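Local coordinates for putative PAS/PAC sensor protein (Nakamurella multipartita DSM 44233, PDB 6HMJ) that senses blue light through a flavin-binding LOV domain and mediates RNA binding, probably through its ANTAR domain, in the regulation of translation, at residues A252-P257 with T341-Y346. Numbering follows the deposited sequence.
Sequences ADVTAP and THYIGY. With FMN (flavin mononucleotide), chain E.
The carboxylate of Asp253 lies stacked over one face of the His342 ring, the two planes 23° apart and OD1 set off toward the rim, while the ring of Tyr343, across the sheet, meets Val254 CG1 and the flavin methyl C8M obliquely. Asp253 and His342 face each other as a non-hydrogen-bonded pair on adjacent antiparallel strands of the LOV-type PAS fold, a clear case of one strand pair serving two interfaces, one on each face of the sheet: Asp253 and His342 point to the side where Ile237 of the second subunit packs on His342, Ala252 and Tyr343 to the FMN pocket. Ala252 and Tyr343 form a hydrogen-bonded pair, Ala252 N giving to Tyr343 O at 2.9 Å almost along the C=O axis and Tyr343 N returning to Ala252 O at 3.0 Å. On the flavin side, Ala252 CB stands 3.8 Å from FMN C8M, and Tyr343 OH is held by Asp308 O.

After Asp253 the chain leaves the strand, in a type I turn that runs from Asp253 to Ala256. With CG anti to its backbone N (chi1 -177°), Asp253 takes the N-H of Thr255 on OD1 at 2.8 Å, an Asx turn in which the donor comes from above the carboxylate plane. An alanine here would remove the carboxylate and would probably loosen both this turn and the water link to His342. Thr341 and His342 share Val333 in a classic bulge, and Thr341 O takes a weak bond from Val254 N. One water closes the histidine end: it donates to Asp253 OD2 at 2.7 Å and sits 2.6 Å from His342 NE2, while ND1 pairs with Thr341 OG1 at 2.9 Å.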
ATOM      1  N   ALA A 252      12.278 -42.624  13.408  1.00 49.47           N
ATOM      2  CA  ALA A 252      13.627 -42.841  13.902  1.00 49.93           C
ATOM      3  C   ALA A 252      13.621 -44.038  14.840  1.00 52.27           C
ATOM      4  O   ALA A 252      12.681 -44.226  15.619  1.00 52.59           O
ATOM      5  CB  ALA A 252      14.161 -41.606  14.629  1.00 48.46           C
ATOM      6  N   ASP A 253      14.673 -44.844  14.758  1.00 54.14           N
ATOM      7  CA  ASP A 253      14.840 -46.027  15.599  1.00 56.08           C
ATOM      8  C   ASP A 253      15.696 -45.648  16.801  1.00 58.36           C
ATOM      9  O   ASP A 253      16.919 -45.526  16.694  1.00 59.81           O
ATOM     10  CB  ASP A 253      15.468 -47.166  14.799  1.00 56.64           C
ATOM     11  CG  ASP A 253      15.595 -48.443  15.600  1.00 59.75           C
ATOM     12  OD1 ASP A 253      15.325 -48.413  16.817  1.00 61.30           O
ATOM     13  OD2 ASP A 253      15.961 -49.480  15.009  1.00 61.46           O
ATOM     14  N   VAL A 254      15.050 -45.465  17.958  1.00 59.60           N
ATOM     15  CA  VAL A 254      15.773 -45.085  19.170  1.00 62.41           C
ATOM     16  C   VAL A 254      16.416 -46.279  19.851  1.00 66.19           C
ATOM     17  O   VAL A 254      17.027 -46.118  20.916  1.00 70.18           O
ATOM     18  CB  VAL A 254      14.854 -44.348  20.166  1.00 62.58           C
ATOM     19  CG1 VAL A 254      14.422 -43.003  19.583  1.00 59.15           C
ATOM     20  CG2 VAL A 254      13.638 -45.194  20.518  1.00 63.04           C
ATOM     21  N   THR A 255      16.290 -47.476  19.275  1.00 66.23           N
ATOM     22  CA  THR A 255      17.038 -48.638  19.734  1.00 67.35           C
ATOM     23  C   THR A 255      18.424 -48.708  19.110  1.00 67.18           C
ATOM     24  O   THR A 255      19.295 -49.409  19.637  1.00 70.78           O
ATOM     25  CB  THR A 255      16.256 -49.920  19.403  1.00 66.78           C
ATOM     26  OG1 THR A 255      15.133 -50.039  20.286  1.00 67.23           O
ATOM     27  CG2 THR A 255      17.133 -51.163  19.523  1.00 72.63           C
ATOM     28  N   ALA A 256      18.648 -47.999  18.007  1.00 63.53           N
ATOM     29  CA  ALA A 256      19.925 -47.979  17.315  1.00 67.13           C
ATOM     30  C   ALA A 256      20.773 -46.799  17.769  1.00 69.70           C
ATOM     31  O   ALA A 256      20.255 -45.806  18.292  1.00 69.56           O
ATOM     32  CB  ALA A 256      19.692 -47.910  15.807  1.00 65.83           C
ATOM     33  N   PRO A 257      22.091 -46.869  17.576  1.00 71.64           N
ATOM     34  CA  PRO A 257      22.962 -45.789  18.064  1.00 71.38           C
ATOM     35  C   PRO A 257      22.715 -44.485  17.317  1.00 65.67           C
ATOM     36  O   PRO A 257      22.682 -44.454  16.086  1.00 63.57           O
ATOM     37  CB  PRO A 257      24.377 -46.328  17.819  1.00 75.09           C
ATOM     38  CG  PRO A 257      24.225 -47.380  16.776  1.00 75.73           C
ATOM     39  CD  PRO A 257      22.855 -47.964  16.951  1.00 74.12           C
ATOM     40  N   THR A 341      10.489 -48.072  21.161  1.00 67.08           N
ATOM     41  CA  THR A 341      11.438 -48.543  20.162  1.00 63.32           C
ATOM     42  C   THR A 341      11.649 -47.552  19.025  1.00 60.09           C
ATOM     43  O   THR A 341      12.758 -47.482  18.486  1.00 59.35           O
ATOM     44  CB  THR A 341      10.995 -49.902  19.606  1.00 63.35           C
ATOM     45  OG1 THR A 341       9.861 -49.742  18.750  1.00 63.43           O
ATOM     46  CG2 THR A 341      10.627 -50.848  20.729  1.00 65.13           C
ATOM     47  N   HIS A 342      10.631 -46.773  18.655  1.00 58.94           N
ATOM     48  CA  HIS A 342      10.763 -45.761  17.616  1.00 57.14           C
ATOM     49  C   HIS A 342      10.120 -44.452  18.067  1.00 58.23           C
ATOM     50  O   HIS A 342       9.454 -44.376  19.104  1.00 60.24           O
ATOM     51  CB  HIS A 342      10.120 -46.195  16.286  1.00 56.87           C
ATOM     52  CG  HIS A 342      10.772 -47.380  15.646  1.00 52.93           C
ATOM     53  ND1 HIS A 342      10.634 -48.661  16.134  1.00 57.21           N
ATOM     54  CD2 HIS A 342      11.565 -47.479  14.552  1.00 54.32           C
ATOM     55  CE1 HIS A 342      11.307 -49.498  15.366  1.00 54.42           C
ATOM     56  NE2 HIS A 342      11.884 -48.805  14.400  1.00 55.16           N
ATOM     57  N   TYR A 343      10.350 -43.413  17.265  1.00 54.39           N
ATOM     58  CA  TYR A 343       9.692 -42.121  17.392  1.00 53.93           C
ATOM     59  C   TYR A 343       9.240 -41.690  16.005  1.00 51.23           C
ATOM     60  O   TYR A 343       9.954 -41.905  15.021  1.00 49.26           O
ATOM     61  CB  TYR A 343      10.626 -41.048  17.982  1.00 55.01           C
ATOM     62  CG  TYR A 343      10.353 -40.684  19.429  1.00 57.21           C
ATOM     63  CD1 TYR A 343      10.945 -41.390  20.467  1.00 58.77           C
ATOM     64  CD2 TYR A 343       9.515 -39.626  19.753  1.00 56.79           C
ATOM     65  CE1 TYR A 343      10.704 -41.057  21.785  1.00 60.49           C
ATOM     66  CE2 TYR A 343       9.268 -39.286  21.068  1.00 58.47           C
ATOM     67  CZ  TYR A 343       9.868 -40.006  22.081  1.00 60.75           C
ATOM     68  OH  TYR A 343       9.630 -39.681  23.397  1.00 62.93           O
ATOM     69  N   ILE A 344       8.057 -41.094  15.924  1.00 52.76           N
ATOM     70  CA  ILE A 344       7.542 -40.548  14.674  1.00 52.02           C
ATOM     71  C   ILE A 344       7.650 -39.032  14.737  1.00 52.20           C
ATOM     72  O   ILE A 344       7.380 -38.423  15.779  1.00 51.29           O
ATOM     73  CB  ILE A 344       6.089 -40.981  14.406  1.00 52.69           C
ATOM     74  CG1 ILE A 344       5.944 -42.496  14.560  1.00 52.84           C
ATOM     75  CG2 ILE A 344       5.664 -40.549  13.003  1.00 52.18           C
ATOM     76  CD1 ILE A 344       4.517 -42.981  14.465  1.00 54.00           C
ATOM     77  N   GLY A 345       8.060 -38.432  13.629  1.00 54.11           N
ATOM     78  CA  GLY A 345       8.175 -36.985  13.524  1.00 55.77           C
ATOM     79  C   GLY A 345       7.344 -36.471  12.364  1.00 56.43           C
ATOM     80  O   GLY A 345       7.358 -37.054  11.279  1.00 57.01           O
ATOM     81  N   TYR A 346       6.625 -35.377  12.602  1.00 55.32           N
ATOM     82  CA  TYR A 346       5.758 -34.754  11.602  1.00 55.70           C
ATOM     83  C   TYR A 346       6.207 -33.306  11.434  1.00 56.23           C
ATOM     84  O   TYR A 346       5.771 -32.426  12.177  1.00 58.91           O
ATOM     85  CB  TYR A 346       4.285 -34.831  12.018  1.00 56.73           C
ATOM     86  CG  TYR A 346       3.862 -36.182  12.538  1.00 59.60           C
ATOM     87  CD1 TYR A 346       4.107 -36.545  13.855  1.00 61.67           C
ATOM     88  CD2 TYR A 346       3.213 -37.095  11.715  1.00 60.61           C
ATOM     89  CE1 TYR A 346       3.725 -37.779  14.338  1.00 63.94           C
ATOM     90  CE2 TYR A 346       2.825 -38.332  12.188  1.00 62.26           C
ATOM     91  CZ  TYR A 346       3.085 -38.669  13.500  1.00 65.08           C
ATOM     92  OH  TYR A 346       2.701 -39.901  13.981  1.00 68.27           O
TER
HETATM   93  N1  FMN E 400      15.373 -31.902  14.868  1.00 54.27           N
HETATM   94  C2  FMN E 400      15.285 -30.871  13.999  1.00 55.54           C
HETATM   95  O2  FMN E 400      15.975 -29.848  14.200  1.00 55.91           O
HETATM   96  N3  FMN E 400      14.481 -30.899  12.922  1.00 56.68           N
HETATM   97  C4  FMN E 400      13.706 -31.948  12.629  1.00 55.55           C
HETATM   98  O4  FMN E 400      12.971 -31.938  11.619  1.00 54.19           O
HETATM   99  C4A FMN E 400      13.744 -33.120  13.528  1.00 55.94           C
HETATM  100  N5  FMN E 400      12.997 -34.217  13.303  1.00 56.31           N
HETATM  101  C5A FMN E 400      13.055 -35.272  14.147  1.00 56.24           C
HETATM  102  C6  FMN E 400      12.265 -36.387  13.885  1.00 54.91           C
HETATM  103  C7  FMN E 400      12.304 -37.488  14.729  1.00 53.70           C
HETATM  104  C7M FMN E 400      11.444 -38.685  14.425  1.00 53.77           C
HETATM  105  C8  FMN E 400      13.189 -37.468  15.924  1.00 53.99           C
HETATM  106  C8M FMN E 400      13.258 -38.638  16.869  1.00 54.53           C
HETATM  107  C9  FMN E 400      13.973 -36.356  16.190  1.00 54.25           C
HETATM  108  C9A FMN E 400      13.946 -35.248  15.348  1.00 55.01           C
HETATM  109  N10 FMN E 400      14.739 -34.097  15.592  1.00 55.41           N
HETATM  110  C10 FMN E 400      14.646 -33.024  14.694  1.00 55.54           C
HETATM  111  C1' FMN E 400      15.639 -33.954  16.742  1.00 54.57           C
HETATM  112  C2' FMN E 400      17.055 -34.342  16.368  1.00 53.95           C
HETATM  113  O2' FMN E 400      17.056 -35.430  15.441  1.00 54.58           O
HETATM  114  C3' FMN E 400      17.804 -34.743  17.624  1.00 54.01           C
HETATM  115  O3' FMN E 400      17.119 -35.845  18.241  1.00 55.02           O
HETATM  116  C4' FMN E 400      17.910 -33.621  18.645  1.00 53.69           C
HETATM  117  O4' FMN E 400      18.554 -32.485  18.068  1.00 51.35           O
HETATM  118  C5' FMN E 400      18.682 -34.187  19.827  1.00 55.89           C
HETATM  119  O5' FMN E 400      19.740 -33.330  20.231  1.00 56.32           O
HETATM  120  P   FMN E 400      21.246 -33.689  19.804  1.00 54.86           P
HETATM  121  O1P FMN E 400      22.028 -32.546  20.399  1.00 58.79           O
HETATM  122  O2P FMN E 400      21.490 -35.034  20.445  1.00 56.76           O
HETATM  123  O3P FMN E 400      21.220 -33.766  18.297  1.00 55.61           O
HETATM  124  O   HOH W   1      13.955 -49.799  13.192  1.00 50.81           O